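Local structure of heat shock protein, putative (Plasmodium falciparum, 1Y6Z) at residues S89-L97 / F154-D165. The protein is the middle domain of a putative Hsp90-family chaperone that probably binds unfolded proteins and uses ATP hydrolysis to assist their folding. Sequence-based numbering, arbitrary orientation.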
ATOM      1  N   SER B  89     -16.326   3.548  15.827  1.00 40.72           N
ATOM      2  CA  SER B  89     -16.654   2.968  14.548  1.00 40.69           C
ATOM      3  C   SER B  89     -15.416   2.504  13.730  1.00 39.27           C
ATOM      4  O   SER B  89     -15.570   1.844  12.680  1.00 38.17           O
ATOM      5  CB  SER B  89     -17.553   3.942  13.767  1.00 41.39           C
ATOM      6  OG  SER B  89     -16.894   5.184  13.575  1.00 45.79           O
ATOM      7  N   ILE B  90     -14.199   2.837  14.180  1.00 36.72           N
ATOM      8  CA  ILE B  90     -13.014   2.377  13.441  1.00 35.54           C
ATOM      9  C   ILE B  90     -12.520   1.083  14.101  1.00 33.44           C
ATOM     10  O   ILE B  90     -12.905   0.817  15.234  1.00 32.89           O
ATOM     11  CB  ILE B  90     -11.913   3.517  13.223  1.00 35.78           C
ATOM     12  CG1 ILE B  90     -11.055   3.743  14.461  1.00 35.22           C
ATOM     13  CG2 ILE B  90     -12.568   4.856  12.859  1.00 37.58           C
ATOM     14  CD1 ILE B  90      -9.776   4.578  14.146  1.00 37.48           C
ATOM     15  N   PRO B  91     -11.701   0.252  13.396  1.00 31.42           N
ATOM     16  CA  PRO B  91     -11.220  -0.993  14.027  1.00 29.94           C
ATOM     17  C   PRO B  91     -10.591  -0.684  15.367  1.00 27.49           C
ATOM     18  O   PRO B  91      -9.928   0.324  15.505  1.00 25.46           O
ATOM     19  CB  PRO B  91     -10.153  -1.479  13.063  1.00 30.49           C
ATOM     20  CG  PRO B  91     -10.750  -1.025  11.707  1.00 31.98           C
ATOM     21  CD  PRO B  91     -11.210   0.393  12.025  1.00 31.47           C
ATOM     22  N   ARG B  92     -10.844  -1.503  16.364  1.00 25.24           N
ATOM     23  CA  ARG B  92     -10.349  -1.101  17.684  1.00 25.29           C
ATOM     24  C   ARG B  92      -8.839  -1.202  17.808  1.00 24.09           C
ATOM     25  O   ARG B  92      -8.235  -0.620  18.746  1.00 23.11           O
ATOM     26  CB  ARG B  92     -11.012  -1.931  18.787  1.00 27.61           C
ATOM     27  CG  ARG B  92     -10.485  -3.358  18.906  1.00 24.83           C
ATOM     28  CD  ARG B  92     -11.178  -4.096  20.106  1.00 26.12           C
ATOM     29  NE  ARG B  92     -10.617  -5.432  20.286  1.00 29.65           N
ATOM     30  CZ  ARG B  92     -10.793  -6.187  21.382  1.00 32.49           C
ATOM     31  NH1 ARG B  92     -11.538  -5.753  22.388  1.00 32.48           N
ATOM     32  NH2 ARG B  92     -10.248  -7.374  21.465  1.00 32.29           N
ATOM     33  N   TRP B  93      -8.182  -1.903  16.877  1.00 22.02           N
ATOM     34  CA  TRP B  93      -6.723  -1.926  16.972  1.00 22.02           C
ATOM     35  C   TRP B  93      -6.129  -0.507  16.761  1.00 20.47           C
ATOM     36  O   TRP B  93      -5.011  -0.259  17.161  1.00 22.60           O
ATOM     37  CB  TRP B  93      -6.078  -2.946  16.047  1.00 20.66           C
ATOM     38  CG  TRP B  93      -6.108  -2.587  14.635  1.00 22.08           C
ATOM     39  CD1 TRP B  93      -7.120  -2.839  13.771  1.00 20.70           C
ATOM     40  CD2 TRP B  93      -5.090  -1.864  13.891  1.00 19.98           C
ATOM     41  NE1 TRP B  93      -6.821  -2.315  12.541  1.00 20.75           N
ATOM     42  CE2 TRP B  93      -5.552  -1.766  12.572  1.00 22.64           C
ATOM     43  CE3 TRP B  93      -3.806  -1.347  14.217  1.00 20.47           C
ATOM     44  CZ2 TRP B  93      -4.798  -1.123  11.544  1.00 23.33           C
ATOM     45  CZ3 TRP B  93      -3.031  -0.748  13.187  1.00 20.68           C
ATOM     46  CH2 TRP B  93      -3.551  -0.623  11.877  1.00 23.42           C
ATOM     47  N   LEU B  94      -6.907   0.410  16.197  1.00 20.20           N
ATOM     48  CA  LEU B  94      -6.489   1.798  16.003  1.00 19.76           C
ATOM     49  C   LEU B  94      -6.934   2.792  17.075  1.00 20.18           C
ATOM     50  O   LEU B  94      -6.825   4.003  16.856  1.00 21.25           O
ATOM     51  CB  LEU B  94      -7.022   2.305  14.661  1.00 19.91           C
ATOM     52  CG  LEU B  94      -6.207   1.679  13.540  1.00 22.49           C
ATOM     53  CD1 LEU B  94      -7.029   1.895  12.299  1.00 24.64           C
ATOM     54  CD2 LEU B  94      -4.791   2.370  13.450  1.00 25.12           C
ATOM     55  N   THR B  95      -7.399   2.276  18.210  1.00 21.15           N
ATOM     56  CA  THR B  95      -7.868   3.065  19.362  1.00 21.85           C
ATOM     57  C   THR B  95      -6.789   4.022  19.876  1.00 21.20           C
ATOM     58  O   THR B  95      -7.111   5.018  20.503  1.00 19.45           O
ATOM     59  CB  THR B  95      -8.354   2.170  20.544  1.00 21.16           C
ATOM     60  OG1 THR B  95      -9.003   2.975  21.564  1.00 24.85           O
ATOM     61  CG2 THR B  95      -7.215   1.373  21.174  1.00 22.40           C
ATOM     62  N   PHE B  96      -5.524   3.700  19.620  1.00 19.72           N
ATOM     63  CA  PHE B  96      -4.401   4.553  20.138  1.00 19.30           C
ATOM     64  C   PHE B  96      -4.243   5.836  19.329  1.00 20.09           C
ATOM     65  O   PHE B  96      -3.599   6.754  19.790  1.00 20.69           O
ATOM     66  CB  PHE B  96      -3.069   3.801  20.210  1.00 18.91           C
ATOM     67  CG  PHE B  96      -2.529   3.387  18.852  1.00 18.91           C
ATOM     68  CD1 PHE B  96      -2.849   2.160  18.306  1.00 19.15           C
ATOM     69  CD2 PHE B  96      -1.721   4.270  18.110  1.00 21.61           C
ATOM     70  CE1 PHE B  96      -2.344   1.736  17.057  1.00 19.16           C
ATOM     71  CE2 PHE B  96      -1.245   3.876  16.808  1.00 22.54           C
ATOM     72  CZ  PHE B  96      -1.542   2.617  16.316  1.00 22.74           C
ATOM     73  N   LEU B  97      -4.825   5.935  18.125  1.00 18.18           N
ATOM     74  CA  LEU B  97      -4.706   7.157  17.351  1.00 19.48           C
ATOM     75  C   LEU B  97      -5.480   8.315  18.048  1.00 19.24           C
ATOM     76  O   LEU B  97      -6.518   8.090  18.656  1.00 20.32           O
ATOM     77  CB  LEU B  97      -5.414   6.950  15.965  1.00 18.99           C
ATOM     78  CG  LEU B  97      -4.825   6.038  14.910  1.00 24.76           C
ATOM     79  CD1 LEU B  97      -5.789   6.191  13.674  1.00 23.70           C
ATOM     80  CD2 LEU B  97      -3.504   6.545  14.501  1.00 25.12           C
ATOM     81  N   PHE B 154       3.170   0.706  20.930  1.00 20.56           N
ATOM     82  CA  PHE B 154       1.929   0.438  20.221  1.00 21.19           C
ATOM     83  C   PHE B 154       1.929  -0.846  19.380  1.00 21.93           C
ATOM     84  O   PHE B 154       0.907  -1.236  18.836  1.00 19.71           O
ATOM     85  CB  PHE B 154       1.573   1.630  19.311  1.00 19.95           C
ATOM     86  CG  PHE B 154       1.385   2.907  20.043  1.00 18.95           C
ATOM     87  CD1 PHE B 154       2.288   3.975  19.844  1.00 20.60           C
ATOM     88  CD2 PHE B 154       0.286   3.089  20.913  1.00 18.99           C
ATOM     89  CE1 PHE B 154       2.142   5.241  20.530  1.00 21.14           C
ATOM     90  CE2 PHE B 154       0.111   4.346  21.628  1.00 19.47           C
ATOM     91  CZ  PHE B 154       1.069   5.424  21.433  1.00 19.89           C
ATOM     92  N   GLY B 155       3.065  -1.543  19.351  1.00 23.47           N
ATOM     93  CA  GLY B 155       3.166  -2.845  18.655  1.00 22.18           C
ATOM     94  C   GLY B 155       2.137  -3.872  19.079  1.00 23.52           C
ATOM     95  O   GLY B 155       1.726  -4.675  18.250  1.00 20.61           O
ATOM     96  N   LYS B 156       1.729  -3.874  20.375  1.00 21.99           N
ATOM     97  CA  LYS B 156       0.688  -4.777  20.820  1.00 22.86           C
ATOM     98  C   LYS B 156      -0.600  -4.546  20.047  1.00 21.22           C
ATOM     99  O   LYS B 156      -1.313  -5.508  19.724  1.00 21.04           O
ATOM    100  CB  LYS B 156       0.436  -4.636  22.340  1.00 23.85           C
ATOM    101  CG  LYS B 156       0.169  -3.161  22.781  1.00 25.75           C
ATOM    102  CD  LYS B 156       0.240  -3.046  24.328  1.00 26.00           C
ATOM    103  CE  LYS B 156      -0.505  -1.787  24.782  1.00 28.50           C
ATOM    104  NZ  LYS B 156      -0.528  -1.748  26.350  1.00 31.55           N
ATOM    105  N   TYR B 157      -0.899  -3.270  19.719  1.00 19.98           N
ATOM    106  CA  TYR B 157      -2.149  -2.955  18.976  1.00 20.26           C
ATOM    107  C   TYR B 157      -2.081  -3.516  17.546  1.00 20.20           C
ATOM    108  O   TYR B 157      -3.048  -4.005  17.024  1.00 21.53           O
ATOM    109  CB  TYR B 157      -2.417  -1.447  18.947  1.00 18.52           C
ATOM    110  CG  TYR B 157      -2.838  -0.979  20.294  1.00 21.82           C
ATOM    111  CD1 TYR B 157      -1.950  -0.332  21.132  1.00 25.63           C
ATOM    112  CD2 TYR B 157      -4.103  -1.258  20.758  1.00 23.45           C
ATOM    113  CE1 TYR B 157      -2.382   0.095  22.440  1.00 26.25           C
ATOM    114  CE2 TYR B 157      -4.556  -0.821  22.067  1.00 25.95           C
ATOM    115  CZ  TYR B 157      -3.705  -0.161  22.878  1.00 27.07           C
ATOM    116  OH  TYR B 157      -4.101   0.188  24.192  1.00 27.17           O
ATOM    117  N   LEU B 158      -0.927  -3.395  16.950  1.00 21.63           N
ATOM    118  CA  LEU B 158      -0.757  -3.902  15.561  1.00 24.12           C
ATOM    119  C   LEU B 158      -0.947  -5.413  15.537  1.00 23.38           C
ATOM    120  O   LEU B 158      -1.620  -5.950  14.650  1.00 23.87           O
ATOM    121  CB  LEU B 158       0.604  -3.475  15.062  1.00 23.29           C
ATOM    122  CG  LEU B 158       0.674  -2.083  14.420  1.00 27.86           C
ATOM    123  CD1 LEU B 158       0.308  -0.911  15.377  1.00 23.73           C
ATOM    124  CD2 LEU B 158       2.101  -1.887  13.814  1.00 26.30           C
ATOM    125  N   LYS B 159      -0.448  -6.089  16.595  1.00 24.17           N
ATOM    126  CA  LYS B 159      -0.549  -7.573  16.731  1.00 22.39           C
ATOM    127  C   LYS B 159      -1.987  -7.955  16.820  1.00 23.22           C
ATOM    128  O   LYS B 159      -2.408  -8.886  16.152  1.00 20.62           O
ATOM    129  CB  LYS B 159       0.261  -8.073  17.921  1.00 22.93           C
ATOM    130  CG  LYS B 159       1.762  -8.154  17.630  1.00 25.13           C
ATOM    131  CD  LYS B 159       2.563  -8.299  18.940  1.00 27.36           C
ATOM    132  CE  LYS B 159       4.046  -8.099  18.731  1.00 30.03           C
ATOM    133  NZ  LYS B 159       4.639  -7.874  20.139  1.00 30.99           N
ATOM    134  N   ILE B 160      -2.769  -7.173  17.586  1.00 24.07           N
ATOM    135  CA  ILE B 160      -4.243  -7.363  17.643  1.00 24.54           C
ATOM    136  C   ILE B 160      -4.889  -7.071  16.278  1.00 23.80           C
ATOM    137  O   ILE B 160      -5.792  -7.793  15.857  1.00 24.75           O
ATOM    138  CB  ILE B 160      -4.874  -6.531  18.763  1.00 25.13           C
ATOM    139  CG1 ILE B 160      -4.510  -7.128  20.128  1.00 27.98           C
ATOM    140  CG2 ILE B 160      -6.451  -6.445  18.637  1.00 26.81           C
ATOM    141  CD1 ILE B 160      -4.465  -6.046  21.178  1.00 37.08           C
ATOM    142  N   GLY B 161      -4.418  -6.030  15.593  1.00 22.52           N
ATOM    143  CA  GLY B 161      -4.885  -5.758  14.224  1.00 22.31           C
ATOM    144  C   GLY B 161      -4.748  -6.954  13.272  1.00 22.47           C
ATOM    145  O   GLY B 161      -5.673  -7.246  12.488  1.00 23.49           O
ATOM    146  N   VAL B 162      -3.593  -7.610  13.334  1.00 24.08           N
ATOM    147  CA  VAL B 162      -3.322  -8.859  12.568  1.00 26.90           C
ATOM    148  C   VAL B 162      -4.387  -9.954  12.863  1.00 27.99           C
ATOM    149  O   VAL B 162      -4.870 -10.657  11.929  1.00 27.89           O
ATOM    150  CB  VAL B 162      -1.901  -9.416  12.854  1.00 27.03           C
ATOM    151  CG1 VAL B 162      -1.733 -10.822  12.220  1.00 30.27           C
ATOM    152  CG2 VAL B 162      -0.798  -8.440  12.381  1.00 26.33           C
ATOM    153  N   VAL B 163      -4.721 -10.116  14.148  1.00 28.20           N
ATOM    154  CA  VAL B 163      -5.804 -11.033  14.589  1.00 29.72           C
ATOM    155  C   VAL B 163      -7.168 -10.560  14.087  1.00 30.68           C
ATOM    156  O   VAL B 163      -7.951 -11.336  13.479  1.00 29.59           O
ATOM    157  CB  VAL B 163      -5.821 -11.147  16.168  1.00 29.24           C
ATOM    158  CG1 VAL B 163      -6.930 -12.107  16.683  1.00 32.91           C
ATOM    159  CG2 VAL B 163      -4.466 -11.570  16.681  1.00 31.74           C
ATOM    160  N   GLU B 164      -7.468  -9.263  14.303  1.00 29.97           N
ATOM    161  CA  GLU B 164      -8.856  -8.755  14.166  1.00 30.18           C
ATOM    162  C   GLU B 164      -9.250  -8.025  12.914  1.00 29.76           C
ATOM    163  O   GLU B 164     -10.432  -7.885  12.625  1.00 32.04           O
ATOM    164  CB  GLU B 164      -9.242  -7.887  15.378  1.00 28.68           C
ATOM    165  CG  GLU B 164      -9.063  -8.611  16.672  1.00 30.59           C
ATOM    166  CD  GLU B 164      -9.491  -7.838  17.877  1.00 33.06           C
ATOM    167  OE1 GLU B 164      -9.844  -6.635  17.761  1.00 34.05           O
ATOM    168  OE2 GLU B 164      -9.410  -8.435  18.968  1.00 36.48           O
ATOM    169  N   ASP B 165      -8.291  -7.568  12.141  1.00 29.78           N
ATOM    170  CA  ASP B 165      -8.649  -6.724  11.016  1.00 30.28           C
ATOM    171  C   ASP B 165      -8.414  -7.553   9.723  1.00 30.15           C
ATOM    172  O   ASP B 165      -7.372  -7.445   9.066  1.00 31.20           O
ATOM    173  CB  ASP B 165      -7.875  -5.381  11.061  1.00 29.20           C
ATOM    174  CG  ASP B 165      -8.197  -4.468   9.861  1.00 30.53           C
ATOM    175  OD1 ASP B 165      -8.731  -4.982   8.859  1.00 31.10           O
ATOM    176  OD2 ASP B 165      -7.911  -3.260   9.900  1.00 30.39           O
TER
HETATM  177  O   HOH W   1      -9.252  -4.543  15.858  1.00 22.12           O
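R92 and E164 form a side-on salt bridge at the exposed margin of this contact. R92 NE donates to E164 OE1 at 2.9 Å, and R92 NH2 donates to E164 OE2 at 2.8 Å. Both carboxylate oxygens use their syn lone pairs, and the two flat groups lie nearly coplanar, 20° apart. This paired grip restrains the rotation of both groups. A water accepts a weak hydrogen bond from W93 N and donates one to E164 OE1. F66 makes a cation-pi contact with R92.

Deeper in, W93 NE1 donates to D165 OD2 over 3.0 Å. The bond uses the anti lone pair of OD2, and the acceptor is tilted from the indole plane. D165 OD1 is bonded to N168 N, so both carboxylate oxygens are held.

The indole lies against the helix at G161. A chi1 of 72° places W93 CG between its own backbone N and carbonyl carbon and turns the indole toward the helix. There G161 CA lies over one face, offset toward its rim, 3.4 Å from W93 CG, and makes a CH-pi contact with the five-membered ring. L94 CG covers the opposite indole face. At the ring edge, W93 CZ3 meets L158 CD1. The carbonyl W93 O is buried beside Y157 and has no polar partner in the model.

Farther along, F96 and F154 form an offset stack, with centroids 4.7 Å apart and planes at 24°. Y157 joins them obliquely, its CB 3.7 Å from F96 CD1. Y157 OH bonds to M65 O, and T95 CG2 touches the Y157 ring.

An aromatic cluster of F96, F154 and Y157, with the W93 indole packed by CH-pi contact on G161, joins the loop before strand 98-103 of the five-stranded mixed sheet to helix 145-164 within the Hsp90 middle domain.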